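Local coordinates for protein salicylate 5-hydroxylase, large oxygenase component (Ralstonia sp., PDB 7C8Z) that hydroxylates salicylate at the 5-position to give gentisate, as the Rieske-type oxygenase component of a multicomponent enzyme that uses NADH and O2, at residues S263-M267 / I417-M423; Y49-Y55 / P346-G350; F63-H67 / A187-H191. All coordinates share one frame; numbering follows the deposited sequence.

Interactions 2 and 3 are neighbours at the two ends of helix 52-63. Segment 49-55 leads into this helix and segment 63-67 leaves it. The two contacts touch where Pro346 CG lies 4.1 Å from Phe63 CZ. Along the chain, both segments of interaction 3 fall between those of interaction 2. Interaction 1 stands apart, with its nearest atoms about 14 Å from interaction 2 and about 13 Å from interaction 3. Its segment 263-267 is an outermost strand, within this chain, of the catalytic-domain sheet. Its Met423 side chain is about 12 Å from the bound iron held by His243, His248 and Asp389. Interactions 2 and 3 lie away from the iron and from the [2Fe-2S] cluster.

Interaction 1 (S263-M267 / I417-M423)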
loop_
_atom_site.group_PDB
_atom_site.type_symbol
_atom_site.label_atom_id
_atom_site.label_comp_id
_atom_site.label_asym_id
_atom_site.label_seq_id
_atom_site.Cartn_x
_atom_site.Cartn_y
_atom_site.Cartn_z
ATOM N N SER A 263 -1.289 -36.996 -26.431
ATOM C CA SER A 263 -0.342 -36.254 -25.614
ATOM C C SER A 263 0.710 -37.187 -25.029
ATOM O O SER A 263 0.535 -38.405 -24.973
ATOM C CB SER A 263 -1.054 -35.508 -24.486
ATOM O OG SER A 263 -1.935 -36.375 -23.795
ATOM N N GLU A 264 1.811 -36.581 -24.591
ATOM C CA GLU A 264 2.835 -37.259 -23.812
ATOM C C GLU A 264 3.609 -36.212 -23.026
ATOM O O GLU A 264 3.808 -35.095 -23.500
ATOM C CB GLU A 264 3.788 -38.056 -24.715
ATOM C CG GLU A 264 4.285 -37.281 -25.934
ATOM C CD GLU A 264 5.221 -38.094 -26.811
ATOM O OE1 GLU A 264 5.838 -39.054 -26.301
ATOM O OE2 GLU A 264 5.339 -37.775 -28.015
ATOM N N LEU A 265 4.031 -36.572 -21.820
ATOM C CA LEU A 265 4.754 -35.648 -20.958
ATOM C C LEU A 265 6.051 -36.308 -20.511
ATOM O O LEU A 265 6.049 -37.466 -20.080
ATOM C CB LEU A 265 3.890 -35.197 -19.776
ATOM C CG LEU A 265 3.201 -36.261 -18.943
ATOM C CD1 LEU A 265 4.009 -36.477 -17.696
ATOM C CD2 LEU A 265 1.784 -35.848 -18.603
ATOM N N LYS A 266 7.156 -35.577 -20.638
ATOM C CA LYS A 266 8.486 -36.091 -20.349
ATOM C C LYS A 266 9.202 -35.213 -19.331
ATOM O O LYS A 266 8.857 -34.048 -19.127
ATOM C CB LYS A 266 9.322 -36.184 -21.631
ATOM C CG LYS A 266 8.751 -37.142 -22.665
ATOM C CD LYS A 266 8.917 -36.584 -24.063
ATOM C CE LYS A 266 8.706 -37.644 -25.123
ATOM N NZ LYS A 266 9.812 -37.602 -26.117
ATOM N N MET A 267 10.209 -35.801 -18.685
ATOM C CA MET A 267 10.987 -35.145 -17.643
ATOM C C MET A 267 12.464 -35.423 -17.882
ATOM O O MET A 267 12.832 -36.322 -18.642
ATOM C CB MET A 267 10.610 -35.640 -16.240
ATOM C CG MET A 267 9.490 -34.884 -15.576
ATOM S SD MET A 267 8.988 -35.633 -14.006
ATOM C CE MET A 267 8.327 -37.198 -14.569
ATOM N N ILE A 417 6.599 -41.671 -10.517
ATOM C CA ILE A 417 7.266 -40.522 -11.117
ATOM C C ILE A 417 7.921 -41.006 -12.403
ATOM O O ILE A 417 8.883 -41.781 -12.357
ATOM C CB ILE A 417 8.302 -39.901 -10.171
ATOM C CG1 ILE A 417 7.631 -39.421 -8.883
ATOM C CG2 ILE A 417 9.044 -38.771 -10.862
ATOM C CD1 ILE A 417 8.603 -38.946 -7.821
ATOM N N GLY A 418 7.416 -40.557 -13.549
ATOM C CA GLY A 418 7.996 -40.971 -14.815
ATOM C C GLY A 418 7.243 -40.507 -16.045
ATOM O O GLY A 418 6.081 -40.101 -15.952
ATOM N N ASP A 419 7.890 -40.586 -17.208
ATOM C CA ASP A 419 7.267 -40.168 -18.460
ATOM C C ASP A 419 6.040 -41.020 -18.770
ATOM O O ASP A 419 6.080 -42.249 -18.673
ATOM C CB ASP A 419 8.272 -40.262 -19.611
ATOM C CG ASP A 419 9.523 -39.427 -19.376
ATOM O OD1 ASP A 419 9.694 -38.893 -18.259
ATOM O OD2 ASP A 419 10.338 -39.304 -20.314
ATOM N N THR A 420 4.940 -40.364 -19.122
ATOM C CA THR A 420 3.686 -41.032 -19.441
ATOM C C THR A 420 3.292 -40.734 -20.883
ATOM O O THR A 420 3.888 -39.884 -21.553
ATOM C CB THR A 420 2.553 -40.606 -18.498
ATOM O OG1 THR A 420 2.096 -39.298 -18.864
ATOM C CG2 THR A 420 3.024 -40.596 -17.050
ATOM N N ASP A 421 2.285 -41.469 -21.363
ATOM C CA ASP A 421 1.736 -41.287 -22.702
ATOM C C ASP A 421 0.320 -40.706 -22.690
ATOM O O ASP A 421 -0.389 -40.794 -23.698
ATOM C CB ASP A 421 1.754 -42.615 -23.463
ATOM C CG ASP A 421 0.943 -43.707 -22.771
ATOM O OD1 ASP A 421 1.321 -44.114 -21.652
ATOM O OD2 ASP A 421 -0.068 -44.165 -23.350
ATOM N N HIS A 422 -0.098 -40.102 -21.574
ATOM C CA HIS A 422 -1.422 -39.499 -21.420
ATOM C C HIS A 422 -1.288 -38.240 -20.562
ATOM O O HIS A 422 -0.210 -37.965 -20.023
ATOM C CB HIS A 422 -2.401 -40.511 -20.815
ATOM C CG HIS A 422 -1.950 -41.053 -19.495
ATOM N ND1 HIS A 422 -2.459 -40.603 -18.297
ATOM C CD2 HIS A 422 -1.050 -42.018 -19.180
ATOM C CE1 HIS A 422 -1.885 -41.255 -17.300
ATOM N NE2 HIS A 422 -1.026 -42.120 -17.809
ATOM N N MET A 423 -2.380 -37.470 -20.402
ATOM C CA MET A 423 -2.278 -36.228 -19.634
ATOM C C MET A 423 -2.826 -36.451 -18.235
ATOM O O MET A 423 -2.867 -35.522 -17.425
ATOM C CB MET A 423 -3.184 -35.114 -20.168
ATOM C CG MET A 423 -4.483 -35.536 -20.814
ATOM S SD MET A 423 -5.337 -33.949 -21.183
ATOM C CE MET A 423 -6.637 -34.626 -22.266
HETATM O O HOH W 1 13.018 -37.551 -20.745
#
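Leu265 and Thr420 face each other as a single antiparallel hydrogen-bonded pair. Thr420 N donates to Leu265 O at 3.2 Å. The return bond from Leu265 N to Thr420 O is weak, at 3.3 Å.

Asp419 extends this link with its side chain. Asp419 CB rests 3.6 Å from Leu265 O. Asp419 CG comes to 3.6 Å from Lys266 CA. The two oxygens then part. Asp419 OD1 accepts a hydrogen bond from Met267 N, 3.2 Å long and bent to 135°. The N-H comes from above the carboxylate plane, 49° out of it. Asp419 OD2 lies against the first carbons of Lys266, 3.5 Å from Lys266 CB. The Lys266 chain crosses the aspartate at about a right angle and carries its amine off to Tyr207 OH. Lys266 NZ is 6.1 Å from Asp419 OD2, so any attraction between the charges acts at long range.

The branched end of Leu265 lies across Thr420 OG1. Thr420 OG1 donates to His422 O at 2.9 Å, which ties Thr420 to the backbone two residues on. The Leu265 CD2 methyl meets both of these oxygens. At the other end, Met267 bends at its last torsion (chi3 -66°). Its CE methyl thereby reaches the Gly418 backbone and Ile417 CG2.

Strand 263-267 is an outermost strand of the catalytic-domain sheet within this chain. One side of it bonds to strand 274-278, and loop 417-423 runs along the other. Thr427 and Leu428 of helix 427-440 pack on Leu265, and Leu428 also on Met267.

Interaction 2 (Y49-Y55 / P346-G350); sequences YTREDLY and PNGHG
The Tyr55 ring lies flat against the Gly348 backbone. Gly348 C sits 3.5 Å above the centre of one face of the Tyr55 ring, with His349 N toward the rim of the same face. Gly348 CA makes a CH-pi contact there, 3.9 Å from the Tyr55 centroid. Pro346 CB meets the ring at its edge, in plane, 3.7 Å from Tyr55 CE1. The His349 ring has Thr50 O over the centre of one face. Glu52 OE1 lies at its edge, almost in the ring plane.

That carboxylate oxygen takes two hydrogen bonds from one residue. His349 ND1 donates to Glu52 OE1 at 2.8 Å with an angle of 150°. His349 N donates to Glu52 OE1 at 3.1 Å, on the syn side, somewhat out of the carboxylate plane. The carboxylate and ring planes stand 74° apart.

The contact joins the start of helix 52-63, with Arg51 at the N-cap, to the loop between strands 338-346 and 352-361 of the catalytic-domain sheet.

His349 CG is between its own N and carbonyl carbon (chi1 80°), which places the ring beside the chain entering the helix. The other ring nitrogen, NE2, is hydrogen-bonded to Glu401 OE2 in helix 387-402. Glu90 OE2 bonds both Tyr55 OH and Gly348 N.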
loop_
_atom_site.group_PDB
_atom_site.type_symbol
_atom_site.label_atom_id
_atom_site.label_comp_id
_atom_site.label_asym_id
_atom_site.label_seq_id
_atom_site.Cartn_x
_atom_site.Cartn_y
_atom_site.Cartn_z
ATOM N N TYR A 49 4.720 -23.930 1.146
ATOM C CA TYR A 49 4.441 -22.695 0.429
ATOM C C TYR A 49 4.402 -21.466 1.324
ATOM O O TYR A 49 4.350 -20.347 0.803
ATOM C CB TYR A 49 3.100 -22.795 -0.318
ATOM C CG TYR A 49 2.938 -24.030 -1.180
ATOM C CD1 TYR A 49 3.407 -24.056 -2.486
ATOM C CD2 TYR A 49 2.301 -25.168 -0.687
ATOM C CE1 TYR A 49 3.256 -25.179 -3.276
ATOM C CE2 TYR A 49 2.145 -26.297 -1.473
ATOM C CZ TYR A 49 2.625 -26.295 -2.766
ATOM O OH TYR A 49 2.472 -27.413 -3.549
ATOM N N THR A 50 4.402 -21.636 2.645
ATOM C CA THR A 50 4.155 -20.538 3.564
ATOM C C THR A 50 5.337 -20.181 4.459
ATOM O O THR A 50 5.225 -19.232 5.243
ATOM C CB THR A 50 2.942 -20.862 4.449
ATOM O OG1 THR A 50 3.239 -22.002 5.263
ATOM C CG2 THR A 50 1.718 -21.163 3.594
ATOM N N ARG A 51 6.466 -20.882 4.356
ATOM C CA ARG A 51 7.597 -20.681 5.256
ATOM C C ARG A 51 8.674 -19.858 4.563
ATOM O O ARG A 51 9.119 -20.209 3.465
ATOM C CB ARG A 51 8.177 -22.019 5.721
ATOM C CG ARG A 51 7.269 -22.799 6.647
ATOM C CD ARG A 51 7.908 -24.103 7.091
ATOM N NE ARG A 51 9.313 -23.952 7.461
ATOM C CZ ARG A 51 10.141 -24.972 7.670
ATOM N NH1 ARG A 51 9.702 -26.214 7.542
ATOM N NH2 ARG A 51 11.402 -24.753 8.012
ATOM N N GLU A 52 9.087 -18.764 5.208
ATOM C CA GLU A 52 10.078 -17.869 4.617
ATOM C C GLU A 52 11.501 -18.413 4.731
ATOM O O GLU A 52 12.329 -18.155 3.850
ATOM C CB GLU A 52 9.979 -16.486 5.265
ATOM C CG GLU A 52 10.804 -15.409 4.580
ATOM C CD GLU A 52 10.152 -14.883 3.313
ATOM O OE1 GLU A 52 9.030 -15.323 2.983
ATOM O OE2 GLU A 52 10.764 -14.021 2.649
ATOM N N ASP A 53 11.812 -19.160 5.790
ATOM C CA ASP A 53 13.123 -19.800 5.860
ATOM C C ASP A 53 13.290 -20.799 4.721
ATOM O O ASP A 53 14.350 -20.861 4.080
ATOM C CB ASP A 53 13.311 -20.476 7.219
ATOM C CG ASP A 53 12.220 -21.469 7.533
ATOM O OD1 ASP A 53 11.046 -21.187 7.228
ATOM O OD2 ASP A 53 12.534 -22.535 8.091
ATOM N N LEU A 54 12.242 -21.578 4.449
ATOM C CA LEU A 54 12.247 -22.450 3.282
ATOM C C LEU A 54 12.430 -21.653 1.997
ATOM O O LEU A 54 13.135 -22.096 1.087
ATOM C CB LEU A 54 10.956 -23.267 3.229
ATOM C CG LEU A 54 10.861 -24.421 4.232
ATOM C CD1 LEU A 54 9.616 -25.255 3.993
ATOM C CD2 LEU A 54 12.114 -25.288 4.189
ATOM N N TYR A 55 11.818 -20.464 1.907
ATOM C CA TYR A 55 11.939 -19.671 0.683
ATOM C C TYR A 55 13.361 -19.163 0.480
ATOM O O TYR A 55 13.875 -19.171 -0.643
ATOM C CB TYR A 55 10.961 -18.497 0.707
ATOM C CG TYR A 55 11.231 -17.492 -0.389
ATOM C CD1 TYR A 55 10.917 -17.779 -1.709
ATOM C CD2 TYR A 55 11.808 -16.258 -0.107
ATOM C CE1 TYR A 55 11.166 -16.868 -2.720
ATOM C CE2 TYR A 55 12.062 -15.340 -1.111
ATOM C CZ TYR A 55 11.736 -15.652 -2.414
ATOM O OH TYR A 55 11.982 -14.752 -3.419
ATOM N N PRO A 346 10.785 -14.346 -8.095
ATOM C CA PRO A 346 10.153 -14.475 -6.779
ATOM C C PRO A 346 10.372 -13.247 -5.904
ATOM O O PRO A 346 11.354 -12.515 -6.042
ATOM C CB PRO A 346 10.833 -15.713 -6.182
ATOM C CG PRO A 346 12.174 -15.762 -6.864
ATOM C CD PRO A 346 11.956 -15.228 -8.251
ATOM N N ASN A 347 9.422 -13.027 -4.992
ATOM C CA ASN A 347 9.486 -11.921 -4.032
ATOM C C ASN A 347 8.824 -12.422 -2.748
ATOM O O ASN A 347 7.605 -12.338 -2.589
ATOM C CB ASN A 347 8.804 -10.671 -4.568
ATOM C CG ASN A 347 9.673 -9.908 -5.542
ATOM O OD1 ASN A 347 9.355 -9.800 -6.729
ATOM N ND2 ASN A 347 10.789 -9.381 -5.048
ATOM N N GLY A 348 9.640 -12.955 -1.848
ATOM C CA GLY A 348 9.124 -13.564 -0.638
ATOM C C GLY A 348 8.393 -14.859 -0.948
ATOM O O GLY A 348 8.154 -15.225 -2.096
ATOM N N HIS A 349 7.979 -15.536 0.125
ATOM C CA HIS A 349 7.315 -16.827 -0.019
ATOM C C HIS A 349 5.912 -16.708 -0.600
ATOM O O HIS A 349 5.349 -17.720 -1.033
ATOM C CB HIS A 349 7.248 -17.536 1.331
ATOM C CG HIS A 349 6.141 -17.051 2.216
ATOM N ND1 HIS A 349 6.341 -16.122 3.214
ATOM C CD2 HIS A 349 4.824 -17.368 2.257
ATOM C CE1 HIS A 349 5.196 -15.886 3.830
ATOM N NE2 HIS A 349 4.259 -16.630 3.268
ATOM N N GLY A 350 5.326 -15.516 -0.604
ATOM C CA GLY A 350 3.928 -15.406 -0.964
ATOM C C GLY A 350 3.607 -14.592 -2.202
ATOM O O GLY A 350 2.455 -14.190 -2.379
#

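Interaction 3 (F63-H67 / A187-H191); sequences FYANH and ASFDH
Ser188 and His67 meet in the tightly packed, buried part of this contact. The Ser188 hydroxyl is anti to its own backbone N (chi1 173°), which sets it between two carbonyls. Ser188 OG is 3.1 Å from His67 O and 2.9 Å from Asp190 O. Its single proton may go to either. His67 turns its ring back on its own segment, where His67 ND1 donates to Ala65 O at 2.8 Å.

Tyr64 and Phe189 touch more lightly. Their side chains lie side by side and point the same way. Tyr64 CD1 comes to 4.1 Å from Phe189 CD2. The ring planes are nearly perpendicular, at 87°, and the centroids of the Tyr64 and Phe189 rings are 5.9 Å apart. At the root of the side chain, Phe189 CB lies 3.8 Å from Tyr64 O. Arg91 makes cation-pi contacts with both rings. Tyr64 OH is hydrogen-bonded to Glu90 N, and His67 NE2 to Tyr435 OH.

The corner formed by Asn66 and Asp190 is more open to solvent, with Asn66 exposed, but a hydrogen bond still holds it. Asn66 has positive phi and presents its backbone N-H to the carboxylate. Asn66 N donates to Asp190 OD2 at 3.0 Å, with a bent angle of 138°. Asp190 OD2 accepts through its anti lone pair, the one away from OD1. The loose element is the Asn66 amide, which crosses the carboxylate obliquely and makes no hydrogen bond to it.

Segment 63-67 leads from helix 52-63 into strand 69-73, and segment 187-191 holds the end of strand 184-188 and the turn after it. These strands pair antiparallel at one edge of a seven-stranded sheet, with backbone bonding between Ala187 and Cys69. This is consistent with the Rieske domain of a ring-hydroxylating oxygenase alpha subunit.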
loop_
_atom_site.group_PDB
_atom_site.type_symbol
_atom_site.label_atom_id
_atom_site.label_comp_id
_atom_site.label_asym_id
_atom_site.label_seq_id
_atom_site.Cartn_x
_atom_site.Cartn_y
_atom_site.Cartn_z
ATOM N N PHE A 63 18.103 -21.124 -7.026
ATOM C CA PHE A 63 18.310 -19.950 -7.863
ATOM C C PHE A 63 19.744 -19.448 -7.881
ATOM O O PHE A 63 20.186 -18.922 -8.904
ATOM C CB PHE A 63 17.401 -18.804 -7.403
ATOM C CG PHE A 63 15.954 -19.027 -7.708
ATOM C CD1 PHE A 63 15.164 -19.789 -6.863
ATOM C CD2 PHE A 63 15.383 -18.478 -8.840
ATOM C CE1 PHE A 63 13.827 -19.998 -7.144
ATOM C CE2 PHE A 63 14.046 -18.681 -9.126
ATOM C CZ PHE A 63 13.268 -19.444 -8.278
ATOM N N TYR A 64 20.474 -19.587 -6.778
ATOM C CA TYR A 64 21.817 -19.039 -6.668
ATOM C C TYR A 64 22.908 -20.095 -6.774
ATOM O O TYR A 64 24.087 -19.755 -6.647
ATOM C CB TYR A 64 21.967 -18.281 -5.345
ATOM C CG TYR A 64 20.960 -17.170 -5.144
ATOM C CD1 TYR A 64 20.388 -16.515 -6.228
ATOM C CD2 TYR A 64 20.586 -16.770 -3.870
ATOM C CE1 TYR A 64 19.468 -15.498 -6.048
ATOM C CE2 TYR A 64 19.669 -15.749 -3.678
ATOM C CZ TYR A 64 19.112 -15.115 -4.770
ATOM O OH TYR A 64 18.198 -14.102 -4.581
ATOM N N ALA A 65 22.554 -21.357 -7.006
ATOM C CA ALA A 65 23.553 -22.415 -7.049
ATOM C C ALA A 65 23.021 -23.594 -7.849
ATOM O O ALA A 65 21.836 -23.925 -7.763
ATOM C CB ALA A 65 23.941 -22.867 -5.638
ATOM N N ASN A 66 23.907 -24.210 -8.633
ATOM C CA ASN A 66 23.655 -25.473 -9.325
ATOM C C ASN A 66 22.526 -25.379 -10.345
ATOM O O ASN A 66 21.974 -26.405 -10.754
ATOM C CB ASN A 66 23.358 -26.604 -8.332
ATOM C CG ASN A 66 24.560 -26.962 -7.481
ATOM O OD1 ASN A 66 24.540 -26.796 -6.262
ATOM N ND2 ASN A 66 25.618 -27.458 -8.122
ATOM N N HIS A 67 22.171 -24.174 -10.786
ATOM C CA HIS A 67 21.067 -24.035 -11.723
ATOM C C HIS A 67 21.341 -22.893 -12.683
ATOM O O HIS A 67 21.877 -21.856 -12.289
ATOM C CB HIS A 67 19.742 -23.786 -10.996
ATOM C CG HIS A 67 19.260 -24.961 -10.212
ATOM N ND1 HIS A 67 19.611 -25.171 -8.896
ATOM C CD2 HIS A 67 18.466 -26.001 -10.561
ATOM C CE1 HIS A 67 19.050 -26.288 -8.467
ATOM N NE2 HIS A 67 18.349 -26.809 -9.458
ATOM N N ALA A 187 21.845 -17.759 -17.260
ATOM C CA ALA A 187 23.036 -17.380 -16.517
ATOM C C ALA A 187 23.026 -18.107 -15.182
ATOM O O ALA A 187 22.027 -18.716 -14.788
ATOM C CB ALA A 187 23.117 -15.861 -16.319
ATOM N N SER A 188 24.155 -18.033 -14.485
ATOM C CA SER A 188 24.266 -18.706 -13.201
ATOM C C SER A 188 25.350 -18.048 -12.365
ATOM O O SER A 188 26.436 -17.746 -12.871
ATOM C CB SER A 188 24.579 -20.195 -13.397
ATOM O OG SER A 188 24.847 -20.838 -12.163
ATOM N N PHE A 189 25.043 -17.834 -11.084
ATOM C CA PHE A 189 26.069 -17.382 -10.153
ATOM C C PHE A 189 27.092 -18.480 -9.918
ATOM O O PHE A 189 28.299 -18.219 -9.863
ATOM C CB PHE A 189 25.440 -16.959 -8.823
ATOM C CG PHE A 189 24.720 -15.644 -8.874
ATOM C CD1 PHE A 189 25.423 -14.454 -8.812
ATOM C CD2 PHE A 189 23.337 -15.599 -8.959
ATOM C CE1 PHE A 189 24.767 -13.244 -8.844
ATOM C CE2 PHE A 189 22.671 -14.390 -8.997
ATOM C CZ PHE A 189 23.389 -13.209 -8.941
ATOM N N ASP A 190 26.620 -19.715 -9.784
ATOM C CA ASP A 190 27.499 -20.861 -9.621
ATOM C C ASP A 190 28.294 -21.080 -10.899
ATOM O O ASP A 190 27.719 -21.356 -11.957
ATOM C CB ASP A 190 26.673 -22.099 -9.283
ATOM C CG ASP A 190 27.518 -23.252 -8.799
ATOM O OD1 ASP A 190 28.759 -23.118 -8.764
ATOM O OD2 ASP A 190 26.933 -24.299 -8.459
ATOM N N HIS A 191 29.614 -20.951 -10.804
ATOM C CA HIS A 191 30.480 -21.161 -11.954
ATOM C C HIS A 191 30.894 -22.615 -12.113
ATOM O O HIS A 191 31.416 -22.983 -13.170
ATOM C CB HIS A 191 31.705 -20.259 -11.860
ATOM C CG HIS A 191 31.431 -18.851 -12.278
ATOM N ND1 HIS A 191 31.553 -18.424 -13.583
ATOM C CD2 HIS A 191 31.010 -17.777 -11.569
ATOM C CE1 HIS A 191 31.237 -17.144 -13.656
ATOM N NE2 HIS A 191 30.901 -16.727 -12.449
#